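Local coordinates for protein Cas13d (uncultured Ruminococcus sp, PDB 6IV9) that binds a CRISPR RNA and, as an RNA-guided Cas13d effector, uses two HEPN domains for CRISPR RNA maturation and target RNA cleavage, at residues A[643-648]-A[695-700]; A[653-658]-A[689-694]. The protein carries 2 engineered substitutions. All coordinates share one frame; numbering follows the deposited sequence.

Overall arrangement
Contacts 1 and 2 lie side by side, their centres about 12 Å apart. Both use helix 683-696: contact 2 takes residues 689-694, and contact 1 takes 695-700, where the helix gives way to loop. The opposing helices, 641-647 and 651-660, follow each other in the chain, and contact 2 is nested inside the loop that contact 1 closes. The two contacts also touch, with Ala648 O 3.7 Å from Val654 CG2. Helix 713-760 packs against residues of both. The nearest atom of contact 2 is about 6 Å from the bound RNA, that of contact 1 about 14 Å. Neither includes Arg137 or Glu140 of a magnesium site.

Contact 1: A[643-648]-A[695-700]; sequences KIREVA and KNISFD
Arg645 reaches from helix 641-647 to the end of helix 683-696 and holds two main-chain carbonyls there, those of Lys695 and Ile697. Its CG is anti to the backbone N (chi1 177°), and the chain bends at chi2. NH2 donates to both carbonyls. The bond from Arg645 NH2 to Lys695 O is 2.9 Å and fairly straight, at 163°. That oxygen lies in the guanidinium plane, while NH2 sits above the plane of the Lys695 carbonyl. The bond from Arg645 NH2 to Ile697 O is shorter, 2.6 Å, but more bent, at 144°. It lies on a carbonyl lone pair, with the oxygen tilted from the guanidinium plane. Arg645 NE adds a weak bond to the same Ile697 O at 3.3 Å. Ile697 CG2 lies over one face of the guanidinium, near its rim, 3.6 Å from Arg645 NE. This is the tight, buried part. Tyr727 of helix 713-760 packs on Arg645 and Ala648. The other side is looser. Ala648 O meets Lys695 CA at 3.7 Å, without a hydrogen bond. The side chains of Lys695 and Asn696 start out away from helix 641-647, and Asn696 is exposed. An alanine in place of Arg645 would probably leave both carbonyls without these donors and Ile697 CG2 without its flat partner. A cationic group thus grips neutral peptide oxygens, and its charge would probably suit the C-terminal end of a helix.

Contact 2: A[653-658]-A[689-694]; sequences VVMFVL and ELARMI
Ala691 and Val654 mark the close point of a helix-helix packing contact between helices 651-660 and 683-696, with CA atoms 6.0 Å apart. Segments 653-658 and 689-694 run in roughly opposing directions, at 132°, and their axes approach to 9.4 Å. No hydrogen bond crosses; the fit is one of apolar shapes. The small bump is the methyl of Ala691. It enters a hollow on helix 651-660 lined by Val654, Met655 and Leu658. Val654 CG1 touches Ala691 CB at 3.8 Å. Met655 brings its sulfur to the same methyl: the chain bends at chi2 (-63°), which sets Met655 SD 3.8 Å from Ala691 CB. Farther along helix 683-696, Ile694 packs beside Val654. The two side chains cross obliquely, with Val654 CG1 3.9 Å from Ile694 CD1. Ile694 CG2 also meets Val654 CG2, at 4.1 Å. On the other side of Ala691 along its helix, Leu690 meets Leu658 more loosely, Leu690 CB to Leu658 CD2 at 4.3 Å. The larger side chains thus meet before and after the alanine, and its small size goes with the close backbones. Helix 713-760 lies against the same pair, with Val730 on Leu658 and Leu726 on Leu690. One branch of Leu658 reaches the helix backbone as well as the methyl: Leu658 CD2 lies 3.9 Å from the peptide N of Ala691.

Contact 1: A[643-648]-A[695-700]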
ATOM      1  N   LYS A 643      18.634  -4.283  17.519  1.00 26.40           N
ATOM      2  CA  LYS A 643      19.283  -3.361  16.558  1.00 28.39           C
ATOM      3  C   LYS A 643      18.557  -2.014  16.533  1.00 27.15           C
ATOM      4  O   LYS A 643      19.211  -1.012  16.506  1.00 26.20           O
ATOM      5  CB  LYS A 643      19.446  -4.033  15.199  1.00 31.65           C
ATOM      6  CG  LYS A 643      20.499  -5.124  15.192  1.00 34.86           C
ATOM      7  CD  LYS A 643      20.672  -5.785  13.872  1.00 41.12           C
ATOM      8  CE  LYS A 643      21.318  -7.141  13.989  1.00 46.00           C
ATOM      9  NZ  LYS A 643      22.617  -7.036  14.676  1.00 54.00           N
ATOM     10  N   ILE A 644      17.234  -2.030  16.570  1.00 25.57           N
ATOM     11  CA  ILE A 644      16.455  -0.763  16.548  1.00 24.13           C
ATOM     12  C   ILE A 644      16.807   0.058  17.791  1.00 23.86           C
ATOM     13  O   ILE A 644      17.012   1.248  17.674  1.00 24.64           O
ATOM     14  CB  ILE A 644      14.951  -1.070  16.480  1.00 27.28           C
ATOM     15  CG1 ILE A 644      14.567  -1.516  15.073  1.00 27.99           C
ATOM     16  CG2 ILE A 644      14.139   0.126  16.931  1.00 29.38           C
ATOM     17  CD1 ILE A 644      15.019  -0.562  14.020  1.00 32.11           C
ATOM     18  N   ARG A 645      16.904  -0.595  18.938  1.00 24.10           N
ATOM     19  CA  ARG A 645      17.240   0.132  20.180  1.00 22.01           C
ATOM     20  C   ARG A 645      18.621   0.771  20.027  1.00 24.20           C
ATOM     21  O   ARG A 645      18.777   1.837  20.518  1.00 28.52           O
ATOM     22  CB  ARG A 645      17.178  -0.767  21.409  1.00 25.85           C
ATOM     23  CG  ARG A 645      17.579  -0.063  22.694  1.00 28.61           C
ATOM     24  CD  ARG A 645      16.697   1.112  23.037  1.00 28.76           C
ATOM     25  NE  ARG A 645      17.146   1.889  24.173  1.00 31.84           N
ATOM     26  CZ  ARG A 645      17.936   2.942  24.097  1.00 35.51           C
ATOM     27  NH1 ARG A 645      18.383   3.347  22.931  1.00 33.23           N
ATOM     28  NH2 ARG A 645      18.282   3.593  25.181  1.00 32.56           N
ATOM     29  N   GLU A 646      19.578   0.090  19.406  1.00 28.06           N
ATOM     30  CA  GLU A 646      20.934   0.660  19.191  1.00 29.99           C
ATOM     31  C   GLU A 646      20.875   1.848  18.229  1.00 31.20           C
ATOM     32  O   GLU A 646      21.542   2.831  18.459  1.00 28.45           O
ATOM     33  CB  GLU A 646      21.907  -0.399  18.704  1.00 32.66           C
ATOM     34  CG  GLU A 646      22.183  -1.444  19.758  1.00 45.24           C
ATOM     35  CD  GLU A 646      22.686  -0.898  21.082  1.00 59.05           C
ATOM     36  OE1 GLU A 646      23.746  -0.253  21.094  1.00 54.32           O
ATOM     37  OE2 GLU A 646      22.012  -1.124  22.097  1.00 66.67           O
ATOM     38  N   VAL A 647      20.069   1.733  17.181  1.00 27.90           N
ATOM     39  CA  VAL A 647      19.929   2.832  16.185  1.00 27.48           C
ATOM     40  C   VAL A 647      19.349   4.059  16.876  1.00 26.97           C
ATOM     41  O   VAL A 647      19.737   5.137  16.530  1.00 30.83           O
ATOM     42  CB  VAL A 647      19.095   2.438  14.962  1.00 26.94           C
ATOM     43  CG1 VAL A 647      18.805   3.651  14.108  1.00 29.12           C
ATOM     44  CG2 VAL A 647      19.793   1.371  14.157  1.00 31.29           C
ATOM     45  N   ALA A 648      18.515   3.854  17.893  1.00 25.33           N
ATOM     46  CA  ALA A 648      17.849   4.940  18.649  1.00 26.46           C
ATOM     47  C   ALA A 648      18.864   5.776  19.427  1.00 29.20           C
ATOM     48  O   ALA A 648      18.505   6.822  19.896  1.00 30.12           O
ATOM     49  CB  ALA A 648      16.806   4.403  19.582  1.00 25.54           C
ATOM     50  N   LYS A 695      17.327   8.424  23.312  1.00 28.80           N
ATOM     51  CA  LYS A 695      18.674   7.836  23.418  1.00 29.23           C
ATOM     52  C   LYS A 695      18.823   7.097  24.756  1.00 31.58           C
ATOM     53  O   LYS A 695      19.544   6.135  24.788  1.00 31.22           O
ATOM     54  CB  LYS A 695      19.719   8.945  23.313  1.00 33.28           C
ATOM     55  CG  LYS A 695      21.156   8.499  23.483  1.00 40.63           C
ATOM     56  CD  LYS A 695      22.092   9.625  23.802  1.00 46.70           C
ATOM     57  CE  LYS A 695      23.342   9.642  22.957  1.00 55.84           C
ATOM     58  NZ  LYS A 695      24.008   8.326  22.866  1.00 63.12           N
ATOM     59  N   ASN A 696      18.178   7.597  25.804  1.00 31.02           N
ATOM     60  CA  ASN A 696      18.361   7.101  27.194  1.00 36.76           C
ATOM     61  C   ASN A 696      17.229   6.208  27.697  1.00 34.05           C
ATOM     62  O   ASN A 696      17.295   5.821  28.833  1.00 32.00           O
ATOM     63  CB  ASN A 696      18.529   8.268  28.160  1.00 36.93           C
ATOM     64  CG  ASN A 696      19.815   9.020  27.919  1.00 43.23           C
ATOM     65  OD1 ASN A 696      20.837   8.435  27.618  1.00 41.04           O
ATOM     66  ND2 ASN A 696      19.759  10.326  28.029  1.00 49.06           N
ATOM     67  N   ILE A 697      16.249   5.886  26.869  1.00 29.65           N
ATOM     68  CA  ILE A 697      15.110   5.041  27.321  1.00 28.29           C
ATOM     69  C   ILE A 697      15.595   3.629  27.688  1.00 26.32           C
ATOM     70  O   ILE A 697      16.536   3.174  27.103  1.00 28.31           O
ATOM     71  CB  ILE A 697      14.045   4.969  26.218  1.00 27.86           C
ATOM     72  CG1 ILE A 697      12.739   4.387  26.738  1.00 32.79           C
ATOM     73  CG2 ILE A 697      14.555   4.167  25.044  1.00 30.76           C
ATOM     74  CD1 ILE A 697      11.631   4.492  25.749  1.00 39.12           C
ATOM     75  N   SER A 698      14.931   2.991  28.636  1.00 28.19           N
ATOM     76  CA  SER A 698      15.263   1.595  28.992  1.00 27.93           C
ATOM     77  C   SER A 698      14.028   0.941  29.592  1.00 27.06           C
ATOM     78  O   SER A 698      13.169   1.645  30.064  1.00 28.13           O
ATOM     79  CB  SER A 698      16.410   1.527  29.941  1.00 35.40           C
ATOM     80  OG  SER A 698      16.045   2.054  31.190  1.00 36.16           O
ATOM     81  N   PHE A 699      14.008  -0.382  29.638  1.00 27.82           N
ATOM     82  CA  PHE A 699      12.866  -1.106  30.246  1.00 29.43           C
ATOM     83  C   PHE A 699      12.779  -0.749  31.730  1.00 25.41           C
ATOM     84  O   PHE A 699      11.712  -0.595  32.251  1.00 27.44           O
ATOM     85  CB  PHE A 699      13.025  -2.616  30.111  1.00 31.71           C
ATOM     86  CG  PHE A 699      12.033  -3.373  30.947  1.00 32.56           C
ATOM     87  CD1 PHE A 699      10.685  -3.292  30.684  1.00 31.92           C
ATOM     88  CD2 PHE A 699      12.444  -4.148  32.008  1.00 37.56           C
ATOM     89  CE1 PHE A 699       9.768  -3.990  31.443  1.00 37.80           C
ATOM     90  CE2 PHE A 699      11.525  -4.840  32.770  1.00 41.97           C
ATOM     91  CZ  PHE A 699      10.192  -4.756  32.490  1.00 37.95           C
ATOM     92  N   ASP A 700      13.938  -0.503  32.330  1.00 30.12           N
ATOM     93  CA  ASP A 700      14.121  -0.202  33.774  1.00 34.34           C
ATOM     94  C   ASP A 700      13.304   1.030  34.154  1.00 34.81           C
ATOM     95  O   ASP A 700      12.766   1.048  35.232  1.00 35.94           O
ATOM     96  CB  ASP A 700      15.595   0.034  34.085  1.00 35.98           C
ATOM     97  CG  ASP A 700      15.914   0.114  35.563  1.00 50.89           C
ATOM     98  OD1 ASP A 700      15.950  -0.932  36.189  1.00 55.61           O
ATOM     99  OD2 ASP A 700      16.124   1.223  36.062  1.00 51.47           O
TER

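Contact 2: A[653-658]-A[689-694]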
ATOM      1  N   VAL A 653      20.253  10.697  13.610  1.00 28.08           N
ATOM      2  CA  VAL A 653      19.136   9.986  12.929  1.00 27.04           C
ATOM      3  C   VAL A 653      17.809  10.351  13.595  1.00 25.19           C
ATOM      4  O   VAL A 653      16.902  10.713  12.912  1.00 26.83           O
ATOM      5  CB  VAL A 653      19.357   8.469  13.018  1.00 29.23           C
ATOM      6  CG1 VAL A 653      18.161   7.717  12.495  1.00 32.72           C
ATOM      7  CG2 VAL A 653      20.621   8.041  12.308  1.00 31.77           C
ATOM      8  N   VAL A 654      17.741  10.274  14.916  1.00 26.74           N
ATOM      9  CA  VAL A 654      16.485  10.603  15.644  1.00 26.95           C
ATOM     10  C   VAL A 654      16.119  12.068  15.406  1.00 24.77           C
ATOM     11  O   VAL A 654      14.989  12.345  15.167  1.00 25.54           O
ATOM     12  CB  VAL A 654      16.613  10.266  17.133  1.00 27.10           C
ATOM     13  CG1 VAL A 654      15.458  10.821  17.929  1.00 29.82           C
ATOM     14  CG2 VAL A 654      16.751   8.776  17.326  1.00 27.69           C
ATOM     15  N   MET A 655      17.095  12.961  15.431  1.00 26.86           N
ATOM     16  CA  MET A 655      16.825  14.398  15.180  1.00 27.05           C
ATOM     17  C   MET A 655      16.311  14.568  13.748  1.00 26.22           C
ATOM     18  O   MET A 655      15.483  15.419  13.535  1.00 25.97           O
ATOM     19  CB  MET A 655      18.064  15.266  15.413  1.00 29.29           C
ATOM     20  CG  MET A 655      18.322  15.591  16.870  1.00 30.85           C
ATOM     21  SD  MET A 655      17.031  16.560  17.641  1.00 33.03           S
ATOM     22  CE  MET A 655      17.317  18.158  16.893  1.00 38.15           C
ATOM     23  N   PHE A 656      16.822  13.780  12.808  1.00 26.07           N
ATOM     24  CA  PHE A 656      16.327  13.898  11.419  1.00 25.91           C
ATOM     25  C   PHE A 656      14.834  13.558  11.372  1.00 24.88           C
ATOM     26  O   PHE A 656      14.081  14.281  10.791  1.00 24.36           O
ATOM     27  CB  PHE A 656      17.091  12.967  10.483  1.00 24.94           C
ATOM     28  CG  PHE A 656      16.427  12.857   9.143  1.00 26.95           C
ATOM     29  CD1 PHE A 656      16.314  13.960   8.326  1.00 28.08           C
ATOM     30  CD2 PHE A 656      15.878  11.666   8.722  1.00 30.20           C
ATOM     31  CE1 PHE A 656      15.662  13.878   7.113  1.00 31.34           C
ATOM     32  CE2 PHE A 656      15.235  11.583   7.504  1.00 30.04           C
ATOM     33  CZ  PHE A 656      15.119  12.689   6.714  1.00 29.24           C
ATOM     34  N   VAL A 657      14.438  12.468  12.012  1.00 24.77           N
ATOM     35  CA  VAL A 657      13.003  12.063  12.037  1.00 24.59           C
ATOM     36  C   VAL A 657      12.160  13.107  12.774  1.00 22.52           C
ATOM     37  O   VAL A 657      11.136  13.478  12.280  1.00 23.70           O
ATOM     38  CB  VAL A 657      12.824  10.665  12.651  1.00 25.43           C
ATOM     39  CG1 VAL A 657      11.367  10.289  12.761  1.00 26.64           C
ATOM     40  CG2 VAL A 657      13.574   9.624  11.858  1.00 25.94           C
ATOM     41  N   LEU A 658      12.637  13.576  13.919  1.00 21.90           N
ATOM     42  CA  LEU A 658      11.931  14.582  14.746  1.00 25.90           C
ATOM     43  C   LEU A 658      11.769  15.871  13.921  1.00 26.17           C
ATOM     44  O   LEU A 658      10.785  16.548  14.076  1.00 24.96           O
ATOM     45  CB  LEU A 658      12.791  14.836  15.983  1.00 28.87           C
ATOM     46  CG  LEU A 658      12.376  14.257  17.333  1.00 33.96           C
ATOM     47  CD1 LEU A 658      11.195  13.321  17.326  1.00 29.75           C
ATOM     48  CD2 LEU A 658      13.549  13.725  18.112  1.00 31.16           C
ATOM     49  N   GLU A 689      15.877  17.833  23.231  1.00 26.86           N
ATOM     50  CA  GLU A 689      15.344  17.097  24.481  0.50 28.56           C
ATOM     51  C   GLU A 689      14.619  15.718  24.353  1.00 30.56           C
ATOM     52  O   GLU A 689      14.967  14.782  25.012  1.00 25.58           O
ATOM     53  CB  GLU A 689      14.528  18.085  25.318  0.50 31.00           C
ATOM     54  CG  GLU A 689      14.589  17.832  26.813  0.50 34.59           C
ATOM     55  CD  GLU A 689      14.017  18.941  27.688  0.50 33.06           C
ATOM     56  OE1 GLU A 689      14.032  20.110  27.264  0.50 33.95           O
ATOM     57  OE2 GLU A 689      13.564  18.636  28.797  0.50 34.05           O
ATOM     58  N   LEU A 690      13.786  15.637  23.326  1.00 27.96           N
ATOM     59  CA  LEU A 690      13.067  14.391  22.984  1.00 27.08           C
ATOM     60  C   LEU A 690      14.089  13.375  22.463  1.00 26.70           C
ATOM     61  O   LEU A 690      13.978  12.229  22.803  1.00 28.84           O
ATOM     62  CB  LEU A 690      11.969  14.713  21.973  1.00 25.16           C
ATOM     63  CG  LEU A 690      10.853  15.590  22.517  1.00 26.53           C
ATOM     64  CD1 LEU A 690       9.913  16.039  21.426  1.00 28.21           C
ATOM     65  CD2 LEU A 690      10.107  14.880  23.612  1.00 31.80           C
ATOM     66  N   ALA A 691      15.056  13.822  21.669  1.00 26.83           N
ATOM     67  CA  ALA A 691      16.085  12.913  21.124  1.00 28.09           C
ATOM     68  C   ALA A 691      16.920  12.318  22.260  1.00 29.67           C
ATOM     69  O   ALA A 691      17.250  11.161  22.193  1.00 28.38           O
ATOM     70  CB  ALA A 691      16.935  13.611  20.109  1.00 31.16           C
ATOM     71  N   ARG A 692      17.256  13.127  23.257  1.00 32.29           N
ATOM     72  CA  ARG A 692      18.027  12.642  24.424  1.00 33.04           C
ATOM     73  C   ARG A 692      17.206  11.615  25.199  1.00 28.66           C
ATOM     74  O   ARG A 692      17.768  10.650  25.645  1.00 31.00           O
ATOM     75  CB  ARG A 692      18.389  13.813  25.328  1.00 38.41           C
ATOM     76  CG  ARG A 692      19.591  14.583  24.829  1.00 48.28           C
ATOM     77  CD  ARG A 692      20.219  15.370  25.958  1.00 56.17           C
ATOM     78  NE  ARG A 692      19.462  16.574  26.230  1.00 55.68           N
ATOM     79  CZ  ARG A 692      19.413  17.638  25.450  1.00 48.21           C
ATOM     80  NH1 ARG A 692      18.534  18.579  25.708  1.00 43.52           N
ATOM     81  NH2 ARG A 692      20.235  17.763  24.429  1.00 52.43           N
ATOM     82  N   MET A 693      15.911  11.851  25.344  1.00 29.01           N
ATOM     83  CA  MET A 693      15.047  10.900  26.079  1.00 33.64           C
ATOM     84  C   MET A 693      15.044   9.558  25.356  1.00 34.28           C
ATOM     85  O   MET A 693      15.118   8.552  26.013  1.00 33.21           O
ATOM     86  CB  MET A 693      13.611  11.398  26.103  1.00 37.57           C
ATOM     87  CG  MET A 693      13.406  12.542  27.015  1.00 48.90           C
ATOM     88  SD  MET A 693      11.672  12.683  27.399  1.00 60.06           S
ATOM     89  CE  MET A 693      10.991  11.433  26.328  1.00 38.46           C
ATOM     90  N   ILE A 694      14.914   9.595  24.040  1.00 27.37           N
ATOM     91  CA  ILE A 694      14.897   8.370  23.200  1.00 29.29           C
ATOM     92  C   ILE A 694      16.248   7.664  23.317  1.00 31.82           C
ATOM     93  O   ILE A 694      16.283   6.468  23.494  1.00 31.93           O
ATOM     94  CB  ILE A 694      14.538   8.747  21.758  1.00 26.35           C
ATOM     95  CG1 ILE A 694      13.060   9.103  21.662  1.00 27.69           C
ATOM     96  CG2 ILE A 694      14.912   7.647  20.798  1.00 28.01           C
ATOM     97  CD1 ILE A 694      12.701   9.856  20.445  1.00 31.36           C
TER